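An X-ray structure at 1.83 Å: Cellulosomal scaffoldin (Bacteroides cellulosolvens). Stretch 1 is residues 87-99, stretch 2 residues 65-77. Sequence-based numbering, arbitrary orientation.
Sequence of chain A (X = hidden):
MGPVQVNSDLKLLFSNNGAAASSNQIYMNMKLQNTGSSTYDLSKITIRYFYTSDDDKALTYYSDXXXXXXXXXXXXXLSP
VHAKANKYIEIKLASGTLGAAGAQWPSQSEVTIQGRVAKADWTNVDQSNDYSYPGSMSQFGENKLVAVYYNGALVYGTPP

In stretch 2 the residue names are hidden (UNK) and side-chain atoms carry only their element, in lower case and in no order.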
# COMPACT_ATOMS: atom_id res chain seq x y z
N LYS A 87 12.00 -3.53 7.17
CA LYS A 87 10.79 -4.33 7.11
C LYS A 87 9.87 -3.82 6.01
O LYS A 87 10.07 -2.73 5.46
CB LYS A 87 10.00 -4.25 8.42
CG LYS A 87 10.80 -4.52 9.71
CD LYS A 87 10.74 -5.98 10.13
CE LYS A 87 11.42 -6.17 11.49
NZ LYS A 87 11.58 -7.60 11.88
N TYR A 88 8.85 -4.61 5.70
CA TYR A 88 7.73 -4.12 4.89
C TYR A 88 6.43 -4.76 5.33
O TYR A 88 6.41 -5.90 5.79
CB TYR A 88 7.95 -4.33 3.40
CG TYR A 88 8.11 -5.76 2.98
CD1 TYR A 88 7.02 -6.49 2.48
CD2 TYR A 88 9.33 -6.40 3.10
CE1 TYR A 88 7.17 -7.83 2.09
CE2 TYR A 88 9.49 -7.71 2.71
CZ TYR A 88 8.41 -8.43 2.21
OH TYR A 88 8.58 -9.74 1.85
N ILE A 89 5.36 -3.99 5.22
CA ILE A 89 4.02 -4.53 5.34
C ILE A 89 3.67 -5.00 3.93
O ILE A 89 3.89 -4.26 2.97
CB ILE A 89 3.01 -3.45 5.71
CG1 ILE A 89 3.49 -2.68 6.94
CG2 ILE A 89 1.62 -4.06 5.95
CD1 ILE A 89 2.90 -1.32 7.04
N GLU A 90 3.10 -6.20 3.82
CA GLU A 90 2.57 -6.65 2.54
C GLU A 90 1.07 -6.82 2.65
O GLU A 90 0.58 -7.63 3.45
CB GLU A 90 3.19 -7.98 2.10
CG GLU A 90 2.66 -8.46 0.75
CD GLU A 90 3.49 -9.58 0.16
OE1 GLU A 90 3.22 -10.75 0.47
OE2 GLU A 90 4.43 -9.28 -0.61
N ILE A 91 0.36 -6.05 1.84
CA ILE A 91 -1.09 -6.11 1.80
C ILE A 91 -1.53 -6.95 0.61
O ILE A 91 -1.08 -6.73 -0.52
CB ILE A 91 -1.67 -4.69 1.74
CG1 ILE A 91 -1.28 -3.91 3.01
CG2 ILE A 91 -3.19 -4.71 1.58
CD1 ILE A 91 -1.59 -2.45 2.92
N LYS A 92 -2.39 -7.92 0.86
CA LYS A 92 -2.87 -8.79 -0.19
C LYS A 92 -4.36 -8.61 -0.31
O LYS A 92 -5.06 -8.56 0.70
CB LYS A 92 -2.57 -10.25 0.13
CG LYS A 92 -1.16 -10.71 -0.16
CD LYS A 92 -1.09 -12.23 -0.07
CE LYS A 92 0.28 -12.78 -0.44
NZ LYS A 92 0.62 -12.46 -1.85
N LEU A 93 -4.85 -8.49 -1.54
CA LEU A 93 -6.28 -8.39 -1.78
C LEU A 93 -6.78 -9.79 -2.08
O LEU A 93 -6.06 -10.57 -2.68
CB LEU A 93 -6.53 -7.44 -2.95
CG LEU A 93 -6.00 -6.04 -2.66
CD1 LEU A 93 -6.17 -5.13 -3.86
CD2 LEU A 93 -6.70 -5.45 -1.43
N ALA A 94 -7.97 -10.12 -1.60
CA ALA A 94 -8.40 -11.51 -1.62
C ALA A 94 -9.23 -11.89 -2.84
O ALA A 94 -9.11 -13.00 -3.36
CB ALA A 94 -9.16 -11.87 -0.34
N SER A 95 -10.06 -10.97 -3.30
CA SER A 95 -11.01 -11.32 -4.35
C SER A 95 -11.44 -10.13 -5.20
O SER A 95 -11.15 -8.99 -4.88
CB SER A 95 -12.26 -11.94 -3.73
OG SER A 95 -13.01 -10.96 -3.03
N GLY A 96 -12.15 -10.42 -6.28
CA GLY A 96 -12.72 -9.36 -7.08
C GLY A 96 -11.84 -8.97 -8.25
O GLY A 96 -10.72 -9.46 -8.42
N THR A 97 -12.36 -8.07 -9.06
CA THR A 97 -11.74 -7.74 -10.32
C THR A 97 -11.68 -6.24 -10.51
O THR A 97 -12.64 -5.53 -10.22
CB THR A 97 -12.58 -8.35 -11.47
OG1 THR A 97 -12.56 -9.78 -11.37
CG2 THR A 97 -12.03 -7.93 -12.82
N LEU A 98 -10.54 -5.77 -10.99
CA LEU A 98 -10.46 -4.42 -11.52
C LEU A 98 -10.88 -4.49 -12.98
O LEU A 98 -10.18 -5.10 -13.79
CB LEU A 98 -9.04 -3.89 -11.44
CG LEU A 98 -8.68 -3.12 -10.19
CD1 LEU A 98 -7.43 -2.29 -10.49
CD2 LEU A 98 -9.83 -2.22 -9.74
N GLY A 99 -12.02 -3.90 -13.29
CA GLY A 99 -12.54 -3.92 -14.65
C GLY A 99 -11.85 -2.92 -15.55
O GLY A 99 -11.01 -2.13 -15.10
N UNK A 65 -11.40 -0.02 5.44
CA UNK A 65 -12.27 -0.00 4.28
C UNK A 65 -11.59 -0.57 3.04
O UNK A 65 -10.46 -0.19 2.71
c UNK A 65 -13.26 2.24 1.67
o UNK A 65 -16.11 1.69 -0.57
c UNK A 65 -13.65 1.50 2.78
c UNK A 65 -15.68 0.90 1.61
c UNK A 65 -15.28 1.64 0.53
c UNK A 65 -14.08 2.32 0.54
c UNK A 65 -12.77 1.41 4.01
c UNK A 65 -14.87 0.83 2.73
N UNK A 66 -12.27 -1.48 2.36
CA UNK A 66 -11.79 -1.98 1.08
C UNK A 66 -12.99 -2.04 0.16
O UNK A 66 -13.94 -2.78 0.43
c UNK A 66 -10.61 -3.82 -0.13
c UNK A 66 -11.17 -3.37 1.21
c UNK A 66 -10.09 -3.38 2.29
N UNK A 67 -12.96 -1.25 -0.91
CA UNK A 67 -14.15 -1.06 -1.74
C UNK A 67 -14.53 -2.29 -2.56
O UNK A 67 -15.69 -2.43 -2.96
c UNK A 67 -13.99 0.16 -2.65
o UNK A 67 -13.01 -0.06 -3.65
N UNK A 68 -13.57 -3.16 -2.83
CA UNK A 68 -13.84 -4.42 -3.52
C UNK A 68 -13.11 -5.54 -2.80
O UNK A 68 -11.90 -5.45 -2.61
c UNK A 68 -13.65 -5.73 -5.67
c UNK A 68 -13.32 -3.12 -7.16
c UNK A 68 -13.32 -4.41 -4.97
c UNK A 68 -13.87 -3.21 -5.74
N UNK A 69 -13.84 -6.58 -2.42
CA UNK A 69 -13.28 -7.71 -1.71
C UNK A 69 -12.81 -7.37 -0.30
O UNK A 69 -13.51 -6.66 0.45
N UNK A 70 -11.62 -7.85 0.04
CA UNK A 70 -11.04 -7.64 1.36
C UNK A 70 -9.51 -7.64 1.30
O UNK A 70 -8.92 -8.11 0.33
o UNK A 70 -11.02 -9.99 1.91
c UNK A 70 -11.50 -8.73 2.33
N UNK A 71 -8.89 -7.12 2.35
CA UNK A 71 -7.44 -7.01 2.41
C UNK A 71 -6.93 -7.62 3.70
O UNK A 71 -7.60 -7.56 4.73
c UNK A 71 -7.03 -5.55 2.34
N UNK A 72 -5.73 -8.20 3.64
CA UNK A 72 -5.06 -8.69 4.85
C UNK A 72 -3.59 -8.34 4.75
O UNK A 72 -3.10 -8.01 3.67
c UNK A 72 -5.24 -10.19 5.01
o UNK A 72 -4.64 -10.89 3.95
N UNK A 73 -2.87 -8.39 5.86
CA UNK A 73 -1.50 -7.90 5.86
C UNK A 73 -0.58 -8.80 6.65
O UNK A 73 -1.00 -9.45 7.62
c UNK A 73 -1.44 -6.49 6.41
N UNK A 74 0.68 -8.84 6.23
CA UNK A 74 1.73 -9.50 6.98
C UNK A 74 2.88 -8.51 7.15
O UNK A 74 3.02 -7.58 6.37
c UNK A 74 1.09 -11.76 6.07
c UNK A 74 2.23 -10.76 6.25
o UNK A 74 2.75 -10.39 4.97
N UNK A 75 3.69 -8.72 8.18
CA UNK A 75 4.86 -7.90 8.39
C UNK A 75 6.07 -8.78 8.19
O UNK A 75 6.12 -9.91 8.69
c UNK A 75 2.43 -7.08 10.56
c UNK A 75 1.28 -4.97 10.50
c UNK A 75 4.82 -7.30 9.80
c UNK A 75 3.56 -5.14 9.77
c UNK A 75 3.58 -6.49 10.06
c UNK A 75 2.42 -4.37 9.99
c UNK A 75 1.28 -6.32 10.79
N UNK A 76 7.05 -8.26 7.46
CA UNK A 76 8.12 -9.07 6.89
C UNK A 76 9.46 -8.39 6.98
O UNK A 76 9.55 -7.17 6.88
o UNK A 76 6.27 -11.08 5.15
c UNK A 76 7.83 -9.31 5.41
c UNK A 76 6.45 -9.87 5.17
n UNK A 76 5.47 -8.99 5.03
N UNK A 77 10.52 -9.18 7.12
CA UNK A 77 11.87 -8.64 7.04
C UNK A 77 12.24 -8.28 5.61
O UNK A 77 11.96 -9.02 4.67
o UNK A 77 12.49 -11.05 9.49
c UNK A 77 12.65 -9.91 9.07
n UNK A 77 12.62 -8.85 9.85
c UNK A 77 12.87 -9.64 7.60
O HOH W 1 -10.02 -7.84 -2.77
O HOH W 2 -12.51 -11.27 -0.01
O HOH W 3 -6.27 -10.95 1.66
O HOH W 4 1.71 -11.27 2.45

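Position 65 carries one carbon followed by a six-carbon ring bearing an oxygen, and it lies out of reach of stretch 1; it is Tyr 65. At position 66 one carbon carries two more, a fork that approaches Leu 93 CD2 at 4.4 Å through one arm; this is Val 66, the approaching atom being CG1. Position 67, one carbon and one oxygen, touches nothing on stretch 1 and is Ser 67.

Position 68 has four carbons, forked at the first with one arm two carbons long; the short arm lies near Gly 96 CA and the end of the long arm near Leu 98 CD2. It is Ile 68, with CG2 4.0 Å from Gly 96 CA and CD1 4.4 Å from Leu 98 CD2. An ideal CB on Gly 96 would clash with that CG2. Position 69 has no side-chain atoms and a positive phi, and an ideal CB would fall 2.7 Å from Ser 95 O; it is Gly 69.

Position 70 has one carbon and one oxygen, the oxygen lying near Ala 94 CB. It is Ser 70, with OG 3.5 Å from Ala 94 CB and sharing water 2 with Ser 95 OG. Position 71 has a single carbon, 3.8 Å from Leu 93 CD2 and 4.0 Å from Ile 91 CG2, and is Ala 71. Position 72 again has one carbon and one oxygen, and water 3 joins the oxygen to Lys 92 O; it is Ser 72. The lone carbon at position 73 packs 3.9 Å from Ile 89 CG2, identifying Ala 73.

At position 74 one carbon carries an oxygen and a carbon, and the oxygen lies near Glu 90 CB. This is Thr 74; its OG1 is 3.8 Å from Glu 90 CB, and water 4 connects OG1 to Glu 90 OE1. Position 75 holds one carbon and an unsubstituted six-carbon ring, one ring carbon of which lies near Ile 89 CG1; it is Phe 75, whose CE1 is 3.6 Å from Ile 89 CG1.

Position 76 has two carbons, the second bearing oxygen and nitrogen, and its CB sits over the Tyr 88 ring, 3.6 Å from the centroid. This is Asn 76; ND2 donates to Thr 74 OG1 (3.1 Å) and weakly to Tyr 88 O (3.3 Å). Position 77 has the same composition, with its amide near the Lys 87 amine, and is Asn 77.

The contact is an antiparallel strand pairing. Paired backbone hydrogen bonds join Tyr 88 to Asn 76, Glu 90 to Thr 74 and Lys 92 to Ser 72, and Ala 94 N adds another to Ser 70 O (2.9 Å). Alternation places Ile 89, Ile 91 and Leu 93 on one face with Phe 75, Ala 73 and Ala 71, where apolar packing dominates, while the polar partners and bridging waters 3 and 4 occupy the other.

Stretch 2 65-77: YVSIGSASATFNN
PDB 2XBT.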